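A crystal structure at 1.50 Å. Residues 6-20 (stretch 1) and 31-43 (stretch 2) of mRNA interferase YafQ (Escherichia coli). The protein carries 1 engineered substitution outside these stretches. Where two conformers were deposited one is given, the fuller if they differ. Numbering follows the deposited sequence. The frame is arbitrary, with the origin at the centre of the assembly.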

# COMPACT_ATOMS: atom_id res chain seq x y z
N GLN A 6 1.47 11.04 -18.07
CA GLN A 6 2.13 11.16 -16.77
C GLN A 6 1.34 10.37 -15.75
O GLN A 6 0.13 10.54 -15.63
CB GLN A 6 2.20 12.62 -16.33
CG GLN A 6 2.98 13.53 -17.25
CD GLN A 6 3.36 14.82 -16.57
OE1 GLN A 6 3.95 14.82 -15.49
NE2 GLN A 6 3.01 15.94 -17.19
N ARG A 7 2.04 9.50 -15.02
CA ARG A 7 1.40 8.71 -13.97
C ARG A 7 0.98 9.61 -12.82
O ARG A 7 1.73 10.48 -12.38
CB ARG A 7 2.36 7.62 -13.46
CG ARG A 7 1.80 6.77 -12.32
CD ARG A 7 2.86 5.83 -11.75
NE ARG A 7 3.14 4.69 -12.63
CZ ARG A 7 4.26 3.96 -12.60
NH1 ARG A 7 5.23 4.24 -11.73
NH2 ARG A 7 4.40 2.95 -13.44
N ASP A 8 -0.24 9.41 -12.33
CA ASP A 8 -0.76 10.22 -11.24
C ASP A 8 -0.53 9.57 -9.87
O ASP A 8 0.08 8.51 -9.77
CB ASP A 8 -2.24 10.56 -11.47
CG ASP A 8 -3.19 9.42 -11.11
OD1 ASP A 8 -2.76 8.30 -10.75
OD2 ASP A 8 -4.41 9.64 -11.21
N ILE A 9 -1.00 10.21 -8.82
CA ILE A 9 -0.98 9.59 -7.50
C ILE A 9 -2.38 9.70 -6.97
O ILE A 9 -2.98 10.78 -7.01
CB ILE A 9 -0.04 10.31 -6.53
CG1 ILE A 9 1.39 10.35 -7.07
CG2 ILE A 9 -0.04 9.59 -5.18
CD1 ILE A 9 2.31 11.24 -6.26
N GLU A 10 -2.93 8.58 -6.49
CA GLU A 10 -4.29 8.57 -5.98
C GLU A 10 -4.36 7.92 -4.61
O GLU A 10 -3.57 7.03 -4.28
CB GLU A 10 -5.23 7.82 -6.94
CG GLU A 10 -5.18 8.32 -8.37
CD GLU A 10 -6.11 7.54 -9.29
OE1 GLU A 10 -6.81 6.61 -8.82
OE2 GLU A 10 -6.15 7.87 -10.49
N TYR A 11 -5.33 8.38 -3.81
CA TYR A 11 -5.59 7.81 -2.50
C TYR A 11 -7.08 7.53 -2.40
O TYR A 11 -7.88 8.46 -2.52
CB TYR A 11 -5.19 8.80 -1.39
CG TYR A 11 -3.75 9.22 -1.42
CD1 TYR A 11 -3.32 10.24 -2.26
CD2 TYR A 11 -2.81 8.58 -0.63
CE1 TYR A 11 -1.99 10.62 -2.29
CE2 TYR A 11 -1.48 8.95 -0.66
CZ TYR A 11 -1.08 9.97 -1.48
OH TYR A 11 0.25 10.34 -1.51
N SER A 12 -7.47 6.28 -2.20
CA SER A 12 -8.88 5.99 -2.02
C SER A 12 -9.38 6.66 -0.74
O SER A 12 -8.60 6.96 0.17
CB SER A 12 -9.12 4.49 -1.92
OG SER A 12 -8.67 4.03 -0.66
N GLY A 13 -10.69 6.90 -0.67
CA GLY A 13 -11.27 7.42 0.55
C GLY A 13 -10.99 6.50 1.73
O GLY A 13 -10.67 6.97 2.83
N GLN A 14 -11.07 5.20 1.50
CA GLN A 14 -10.80 4.24 2.56
C GLN A 14 -9.34 4.32 3.04
O GLN A 14 -9.08 4.16 4.23
CB GLN A 14 -11.14 2.82 2.12
CG GLN A 14 -11.05 1.81 3.25
CD GLN A 14 -12.02 2.12 4.37
OE1 GLN A 14 -13.19 2.43 4.13
NE2 GLN A 14 -11.53 2.08 5.60
N TYR A 15 -8.41 4.60 2.12
CA TYR A 15 -7.00 4.68 2.50
C TYR A 15 -6.77 5.74 3.57
O TYR A 15 -6.04 5.51 4.53
CB TYR A 15 -6.11 4.98 1.29
CG TYR A 15 -4.64 4.83 1.61
CD1 TYR A 15 -4.08 3.57 1.72
CD2 TYR A 15 -3.83 5.93 1.83
CE1 TYR A 15 -2.76 3.39 2.02
CE2 TYR A 15 -2.47 5.76 2.14
CZ TYR A 15 -1.96 4.48 2.23
OH TYR A 15 -0.63 4.25 2.52
N SER A 16 -7.41 6.89 3.41
CA SER A 16 -7.25 7.96 4.38
C SER A 16 -7.75 7.55 5.76
O SER A 16 -7.12 7.87 6.76
CB SER A 16 -7.96 9.22 3.89
OG SER A 16 -7.39 9.65 2.67
N LYS A 17 -8.87 6.83 5.80
CA LYS A 17 -9.40 6.32 7.06
C LYS A 17 -8.42 5.31 7.65
O LYS A 17 -8.13 5.34 8.85
CB LYS A 17 -10.76 5.66 6.85
CG LYS A 17 -11.87 6.63 6.43
CD LYS A 17 -13.19 5.89 6.29
CE LYS A 17 -14.30 6.84 5.86
NZ LYS A 17 -15.61 6.15 5.83
N ASP A 18 -7.89 4.43 6.80
CA ASP A 18 -6.93 3.42 7.25
C ASP A 18 -5.68 4.05 7.86
O ASP A 18 -5.16 3.57 8.87
CB ASP A 18 -6.52 2.53 6.08
CG ASP A 18 -7.62 1.58 5.63
OD1 ASP A 18 -8.67 1.47 6.31
OD2 ASP A 18 -7.43 0.93 4.58
N VAL A 19 -5.19 5.12 7.25
CA VAL A 19 -4.00 5.80 7.74
C VAL A 19 -4.27 6.42 9.12
O VAL A 19 -3.44 6.30 10.03
CB VAL A 19 -3.48 6.86 6.74
CG1 VAL A 19 -2.45 7.77 7.40
CG2 VAL A 19 -2.90 6.18 5.51
N LYS A 20 -5.43 7.05 9.28
CA LYS A 20 -5.80 7.61 10.58
C LYS A 20 -5.87 6.53 11.66
O LYS A 20 -5.43 6.75 12.79
CB LYS A 20 -7.11 8.38 10.49
CG LYS A 20 -7.00 9.68 9.72
CD LYS A 20 -8.31 10.45 9.75
CE LYS A 20 -8.33 11.54 8.69
NZ LYS A 20 -9.72 11.83 8.23
N LYS A 31 7.50 4.05 8.64
CA LYS A 31 7.71 2.86 7.82
C LYS A 31 6.77 2.85 6.61
O LYS A 31 7.16 2.49 5.50
CB LYS A 31 7.52 1.58 8.63
CG LYS A 31 8.56 1.38 9.73
CD LYS A 31 8.41 -0.01 10.33
CE LYS A 31 9.48 -0.31 11.36
NZ LYS A 31 9.41 -1.74 11.79
N LEU A 32 5.53 3.27 6.82
CA LEU A 32 4.58 3.32 5.72
C LEU A 32 4.96 4.45 4.77
O LEU A 32 4.91 4.29 3.54
CB LEU A 32 3.16 3.53 6.25
CG LEU A 32 2.09 3.74 5.18
CD1 LEU A 32 1.96 2.50 4.32
CD2 LEU A 32 0.76 4.12 5.81
N LYS A 33 5.35 5.59 5.33
CA LYS A 33 5.75 6.73 4.51
C LYS A 33 6.94 6.39 3.61
O LYS A 33 6.97 6.79 2.44
CB LYS A 33 6.06 7.95 5.40
CG LYS A 33 4.80 8.52 6.06
CD LYS A 33 5.13 9.58 7.10
CE LYS A 33 3.86 10.05 7.79
NZ LYS A 33 4.12 11.04 8.87
N TYR A 34 7.90 5.64 4.14
CA TYR A 34 9.08 5.30 3.35
C TYR A 34 8.70 4.46 2.13
O TYR A 34 9.14 4.71 1.01
CB TYR A 34 10.14 4.60 4.20
CG TYR A 34 11.47 4.48 3.50
CD1 TYR A 34 12.30 5.58 3.39
CD2 TYR A 34 11.87 3.28 2.92
CE1 TYR A 34 13.52 5.50 2.74
CE2 TYR A 34 13.09 3.19 2.26
CZ TYR A 34 13.91 4.30 2.17
OH TYR A 34 15.12 4.25 1.53
N LEU A 35 7.85 3.46 2.36
CA LEU A 35 7.35 2.62 1.29
C LEU A 35 6.57 3.43 0.26
O LEU A 35 6.77 3.28 -0.95
CB LEU A 35 6.48 1.51 1.87
CG LEU A 35 5.70 0.65 0.88
CD1 LEU A 35 6.62 -0.02 -0.12
CD2 LEU A 35 4.92 -0.40 1.66
N MET A 36 5.66 4.28 0.74
CA MET A 36 4.89 5.13 -0.16
C MET A 36 5.79 6.01 -1.02
O MET A 36 5.53 6.19 -2.21
CB MET A 36 3.91 5.99 0.62
CG MET A 36 2.80 5.21 1.31
SD MET A 36 1.74 6.30 2.29
CE MET A 36 0.95 7.22 1.01
N THR A 37 6.85 6.54 -0.42
CA THR A 37 7.77 7.41 -1.16
C THR A 37 8.49 6.65 -2.28
O THR A 37 8.67 7.18 -3.39
CB THR A 37 8.74 8.13 -0.22
OG1 THR A 37 7.99 8.95 0.69
CG2 THR A 37 9.71 8.99 -1.00
N LEU A 38 8.88 5.41 -2.01
CA LEU A 38 9.51 4.60 -3.06
C LEU A 38 8.58 4.41 -4.25
O LEU A 38 8.98 4.56 -5.40
CB LEU A 38 9.94 3.24 -2.50
CG LEU A 38 11.06 3.26 -1.45
CD1 LEU A 38 11.31 1.84 -0.95
CD2 LEU A 38 12.35 3.87 -2.00
N LEU A 39 7.31 4.13 -3.96
CA LEU A 39 6.32 3.97 -5.01
C LEU A 39 6.07 5.28 -5.77
O LEU A 39 6.07 5.30 -7.00
CB LEU A 39 5.01 3.42 -4.44
CG LEU A 39 5.12 1.95 -4.03
CD1 LEU A 39 4.08 1.60 -2.99
CD2 LEU A 39 4.95 1.07 -5.26
N ILE A 40 5.87 6.37 -5.03
CA ILE A 40 5.62 7.67 -5.64
C ILE A 40 6.78 8.09 -6.54
O ILE A 40 6.55 8.61 -7.64
CB ILE A 40 5.37 8.73 -4.55
CG1 ILE A 40 3.99 8.53 -3.94
CG2 ILE A 40 5.52 10.15 -5.11
CD1 ILE A 40 3.79 9.26 -2.62
N ASN A 41 8.00 7.83 -6.10
CA ASN A 41 9.20 8.21 -6.85
C ASN A 41 9.58 7.23 -7.96
O ASN A 41 10.57 7.45 -8.67
CB ASN A 41 10.38 8.39 -5.90
CG ASN A 41 10.26 9.62 -5.03
OD1 ASN A 41 9.37 10.44 -5.24
ND2 ASN A 41 11.15 9.75 -4.06
N ASN A 42 8.80 6.15 -8.11
CA ASN A 42 9.10 5.11 -9.11
C ASN A 42 10.48 4.48 -8.88
O ASN A 42 11.18 4.12 -9.83
CB ASN A 42 8.99 5.66 -10.54
CG ASN A 42 8.86 4.57 -11.58
OD1 ASN A 42 8.20 3.56 -11.35
ND2 ASN A 42 9.51 4.76 -12.72
N THR A 43 10.85 4.36 -7.61
CA THR A 43 12.11 3.71 -7.23
C THR A 43 11.83 2.20 -7.13
O THR A 43 11.82 1.62 -6.04
CB THR A 43 12.64 4.29 -5.92
OG1 THR A 43 12.60 5.72 -6.00
CG2 THR A 43 14.09 3.85 -5.68

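What fills the middle of the contact? Met36 does, its CA-to-CB bond pointing from the helix of residues 31-40 toward the first stretch and its side chain lying against two tyrosines. Its CE methyl comes within 3.4 Å of Tyr11 CE2, meeting that ring at its edge, and lies 3.9 Å from Tyr15 CE2. The sulfur also approaches Tyr15 at the ring's edge, with Met36 SD 3.1 Å from Tyr15 OH. That hydroxyl is buried by the contact without a hydrogen-bonding partner in the model; both methyls of Leu32 lie near it, with CD1 and CD2 each 3.6 Å from Tyr15 OH.

How does the backbone bring these side chains together? Stretch 1 runs as a strand into a helix, and both elements run roughly antiparallel to helix 31-40, at 146° and 148°. Later residues of stretch 1 therefore meet earlier residues of stretch 2: Val19 faces Leu32, while Ile9 faces Ile40. The two helix axes come no closer than 13.2 Å, a wide gap that the long Tyr15 side chain helps to span. At the turn between strand and helix, Ser12 OG accepts a hydrogen bond from Tyr15 N (2.8 Å), capping the helix that carries this tyrosine.

What extends the apolar packing on either side of Met36? Toward one end, Val19 CG2 rests 4.2 Å from Leu32 CD2, a looser touch. Toward the other, Ile9 CD1 packs 3.6 Å from Ile40 CG2, and Tyr11 OH lies 3.9 Å from Ile40 CD1.

Where does the contact become polar? Beyond Ile40 the helix ends in a Schellman motif, with Asn42 at positive phi. The end of its side chain comes near Arg7, whose NH1 donates a hydrogen bond to Asn42 OD1 (3.1 Å, 149°). The amide oxygen sits near the guanidinium plane, where the N-H bonds point. The acceptor is a neutral amide, so the pair is a hydrogen bond and not a salt bridge.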